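Long-range contact in halogenase PltM (PDB 6BZN), which is a flavin-dependent halogenase that can chlorinate, brominate and iodinate phenolic substrates: residues A[469-478]-A[491-502]. Residues are numbered along the deposited sequence; the frame is centred on the assembly and turned at random.
Sequences SLFRQSCQVM and TANALHELIKEH
Leu-470 and His-502 meet where helix 465-483 runs against the last turn of helix 488-502, and they bury the most surface in this contact. Leu-470 CB lies over one face of the imidazole, 3.9 Å from the centroid of the His-502 ring and 16° off its normal, which meets the geometry of a CH-pi contact. Two hydrogen bonds fix the ring's rotation. At one end His-502 ND1 donates to Leu-498 O at 2.8 Å. Leu-498 O lies in the ring plane, and the N-H...O angle of 164° is nearly straight. At the other end, His-502 NE2 and Ser-469 OG are hydrogen-bonded at 2.9 Å across the helices.

Leu-498 fills a hole formed by Leu-470, Gln-473, Ser-474 and Val-477. Its CG, anti to the carbonyl carbon, is carried toward helix 465-483, where the branches part: CD1 reaches Val-477 CG2 at 3.8 Å, while CD2 meets Gln-473 NE2. In return, Val-477 sits among Thr-491, Ala-494, Leu-495 and Leu-498, its CG1 3.8 Å from Thr-491 CG2. These reciprocal knobs-into-holes fit an antiparallel helical hairpin, with segment axes 9.9 Å apart at 172°. Helix 410-441 covers Ser-474 and Leu-495 from outside the pair.

Two waters link the Gln-473 amide to the Glu-501 carboxylate, one at NE2 and one at OE1. Chemically, then, a largely apolar knobs-into-holes core is flanked, at the His-502 end, by hydrogen bonds and waters, and the bonds at both ring nitrogens orient the imidazole for its contact with Leu-470.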
# COMPACT_ATOMS: atom_id res chain seq x y z
N SER A 469 -10.16 -15.71 12.19
CA SER A 469 -11.52 -15.89 12.72
C SER A 469 -12.14 -14.54 13.15
O SER A 469 -13.31 -14.24 12.81
CB SER A 469 -11.51 -16.88 13.90
OG SER A 469 -12.78 -16.91 14.54
N LEU A 470 -11.38 -13.74 13.89
CA LEU A 470 -11.84 -12.40 14.27
C LEU A 470 -12.13 -11.54 13.04
O LEU A 470 -13.18 -10.90 12.97
CB LEU A 470 -10.83 -11.69 15.18
CG LEU A 470 -11.06 -10.21 15.48
CD1 LEU A 470 -12.36 -9.97 16.23
CD2 LEU A 470 -9.87 -9.66 16.25
N PHE A 471 -11.21 -11.55 12.07
CA PHE A 471 -11.38 -10.73 10.88
C PHE A 471 -12.62 -11.14 10.09
O PHE A 471 -13.43 -10.30 9.75
CB PHE A 471 -10.13 -10.80 10.02
CG PHE A 471 -10.19 -9.94 8.79
CD1 PHE A 471 -9.95 -8.59 8.88
CD2 PHE A 471 -10.49 -10.49 7.55
CE1 PHE A 471 -9.98 -7.79 7.75
CE2 PHE A 471 -10.53 -9.70 6.41
CZ PHE A 471 -10.28 -8.35 6.51
N ARG A 472 -12.77 -12.44 9.83
CA ARG A 472 -13.92 -12.97 9.08
C ARG A 472 -15.25 -12.59 9.75
O ARG A 472 -16.14 -12.01 9.11
CB ARG A 472 -13.76 -14.50 8.94
CG ARG A 472 -14.84 -15.24 8.16
CD ARG A 472 -14.60 -16.75 8.10
NE ARG A 472 -14.27 -17.36 9.40
CZ ARG A 472 -15.14 -17.64 10.38
NH1 ARG A 472 -16.45 -17.37 10.26
NH2 ARG A 472 -14.70 -18.19 11.51
N GLN A 473 -15.36 -12.85 11.05
CA GLN A 473 -16.59 -12.55 11.78
C GLN A 473 -16.88 -11.05 11.91
O GLN A 473 -18.02 -10.63 11.79
CB GLN A 473 -16.57 -13.22 13.16
CG GLN A 473 -16.59 -14.74 13.08
CD GLN A 473 -16.59 -15.38 14.46
OE1 GLN A 473 -15.59 -15.94 14.91
NE2 GLN A 473 -17.70 -15.26 15.15
N SER A 474 -15.83 -10.26 12.13
CA SER A 474 -15.99 -8.80 12.18
C SER A 474 -16.46 -8.20 10.85
O SER A 474 -17.30 -7.30 10.86
CB SER A 474 -14.68 -8.12 12.62
OG SER A 474 -14.32 -8.58 13.91
N CYS A 475 -15.91 -8.68 9.73
CA CYS A 475 -16.37 -8.24 8.40
C CYS A 475 -17.83 -8.63 8.15
O CYS A 475 -18.58 -7.83 7.59
CB CYS A 475 -15.47 -8.77 7.28
SG CYS A 475 -13.83 -8.03 7.29
N GLN A 476 -18.21 -9.84 8.58
CA GLN A 476 -19.62 -10.30 8.50
C GLN A 476 -20.54 -9.35 9.26
O GLN A 476 -21.60 -8.99 8.75
CB GLN A 476 -19.80 -11.73 9.04
CG GLN A 476 -19.23 -12.81 8.14
CD GLN A 476 -19.08 -14.18 8.81
OE1 GLN A 476 -19.49 -14.38 9.97
NE2 GLN A 476 -18.49 -15.13 8.08
N VAL A 477 -20.12 -8.95 10.47
CA VAL A 477 -20.88 -7.99 11.28
C VAL A 477 -21.05 -6.67 10.52
O VAL A 477 -22.17 -6.14 10.45
CB VAL A 477 -20.23 -7.71 12.68
CG1 VAL A 477 -20.86 -6.50 13.35
CG2 VAL A 477 -20.36 -8.94 13.58
N MET A 478 -19.95 -6.16 9.95
CA MET A 478 -20.01 -4.89 9.20
C MET A 478 -20.85 -4.96 7.93
O MET A 478 -21.60 -4.02 7.66
CB MET A 478 -18.61 -4.39 8.85
CG MET A 478 -17.77 -4.00 10.06
SD MET A 478 -18.54 -2.81 11.18
CE MET A 478 -18.79 -1.41 10.11
N THR A 491 -23.81 -2.56 16.36
CA THR A 491 -22.67 -3.01 15.56
C THR A 491 -21.37 -2.88 16.36
O THR A 491 -20.61 -3.84 16.48
CB THR A 491 -22.63 -2.23 14.25
OG1 THR A 491 -23.91 -2.32 13.60
CG2 THR A 491 -21.54 -2.75 13.32
N ALA A 492 -21.12 -1.70 16.94
CA ALA A 492 -19.92 -1.48 17.75
C ALA A 492 -19.84 -2.50 18.88
O ALA A 492 -18.77 -3.07 19.14
CB ALA A 492 -19.91 -0.08 18.32
N ASN A 493 -20.97 -2.76 19.53
CA ASN A 493 -20.96 -3.73 20.63
C ASN A 493 -20.67 -5.16 20.18
O ASN A 493 -19.94 -5.88 20.85
CB ASN A 493 -22.28 -3.70 21.38
CG ASN A 493 -22.22 -4.57 22.63
OD1 ASN A 493 -21.56 -4.21 23.60
ND2 ASN A 493 -22.87 -5.72 22.59
N ALA A 494 -21.25 -5.56 19.05
CA ALA A 494 -20.99 -6.87 18.45
C ALA A 494 -19.50 -7.03 18.12
O ALA A 494 -18.90 -8.08 18.40
CB ALA A 494 -21.85 -7.07 17.21
N LEU A 495 -18.89 -5.98 17.55
CA LEU A 495 -17.44 -6.00 17.32
C LEU A 495 -16.65 -6.13 18.63
O LEU A 495 -15.72 -6.91 18.71
CB LEU A 495 -16.98 -4.77 16.55
CG LEU A 495 -17.46 -4.59 15.11
CD1 LEU A 495 -16.99 -3.24 14.58
CD2 LEU A 495 -16.98 -5.71 14.21
N HIS A 496 -17.02 -5.34 19.63
CA HIS A 496 -16.33 -5.36 20.92
C HIS A 496 -16.34 -6.77 21.54
O HIS A 496 -15.32 -7.25 22.02
CB HIS A 496 -16.97 -4.35 21.87
CG HIS A 496 -16.19 -4.10 23.12
ND1 HIS A 496 -16.80 -3.72 24.30
CD2 HIS A 496 -14.87 -4.17 23.38
CE1 HIS A 496 -15.88 -3.54 25.23
NE2 HIS A 496 -14.70 -3.82 24.70
N GLU A 497 -17.48 -7.45 21.48
CA GLU A 497 -17.59 -8.81 22.02
C GLU A 497 -16.70 -9.81 21.25
O GLU A 497 -16.05 -10.66 21.86
CB GLU A 497 -19.05 -9.26 22.07
CG GLU A 497 -19.93 -8.45 23.03
CD GLU A 497 -19.53 -8.62 24.50
OE1 GLU A 497 -19.15 -9.74 24.88
OE2 GLU A 497 -19.56 -7.62 25.26
N LEU A 498 -16.65 -9.67 19.92
CA LEU A 498 -15.71 -10.45 19.11
C LEU A 498 -14.25 -10.21 19.51
O LEU A 498 -13.47 -11.17 19.63
CB LEU A 498 -15.91 -10.17 17.61
CG LEU A 498 -17.22 -10.69 17.00
CD1 LEU A 498 -17.40 -10.19 15.57
CD2 LEU A 498 -17.27 -12.21 17.07
N ILE A 499 -13.88 -8.96 19.74
CA ILE A 499 -12.50 -8.64 20.14
C ILE A 499 -12.19 -9.31 21.50
O ILE A 499 -11.15 -9.95 21.66
CB ILE A 499 -12.24 -7.11 20.18
CG1 ILE A 499 -12.35 -6.51 18.77
CG2 ILE A 499 -10.87 -6.81 20.78
CD1 ILE A 499 -12.48 -5.00 18.73
N LYS A 500 -13.10 -9.18 22.46
CA LYS A 500 -12.95 -9.83 23.77
C LYS A 500 -12.79 -11.34 23.67
O LYS A 500 -11.94 -11.92 24.34
CB LYS A 500 -14.12 -9.44 24.68
CG LYS A 500 -13.97 -8.02 25.20
CD LYS A 500 -15.28 -7.31 25.47
CE LYS A 500 -16.00 -7.87 26.66
NZ LYS A 500 -17.19 -7.02 26.97
N GLU A 501 -13.60 -11.96 22.82
CA GLU A 501 -13.55 -13.40 22.57
C GLU A 501 -12.18 -13.88 22.05
O GLU A 501 -11.70 -14.94 22.45
CB GLU A 501 -14.65 -13.78 21.58
CG GLU A 501 -14.78 -15.27 21.29
CD GLU A 501 -15.71 -15.58 20.14
OE1 GLU A 501 -15.66 -16.73 19.68
OE2 GLU A 501 -16.47 -14.69 19.69
N HIS A 502 -11.56 -13.10 21.16
CA HIS A 502 -10.33 -13.51 20.49
C HIS A 502 -9.05 -12.97 21.11
O HIS A 502 -7.96 -13.41 20.76
CB HIS A 502 -10.39 -13.07 19.02
CG HIS A 502 -11.40 -13.85 18.23
ND1 HIS A 502 -12.74 -13.53 18.21
CD2 HIS A 502 -11.26 -14.94 17.45
CE1 HIS A 502 -13.38 -14.39 17.44
NE2 HIS A 502 -12.51 -15.26 16.97
O HOH W 1 -18.18 -15.62 17.71
O HOH W 2 -15.57 -17.80 17.11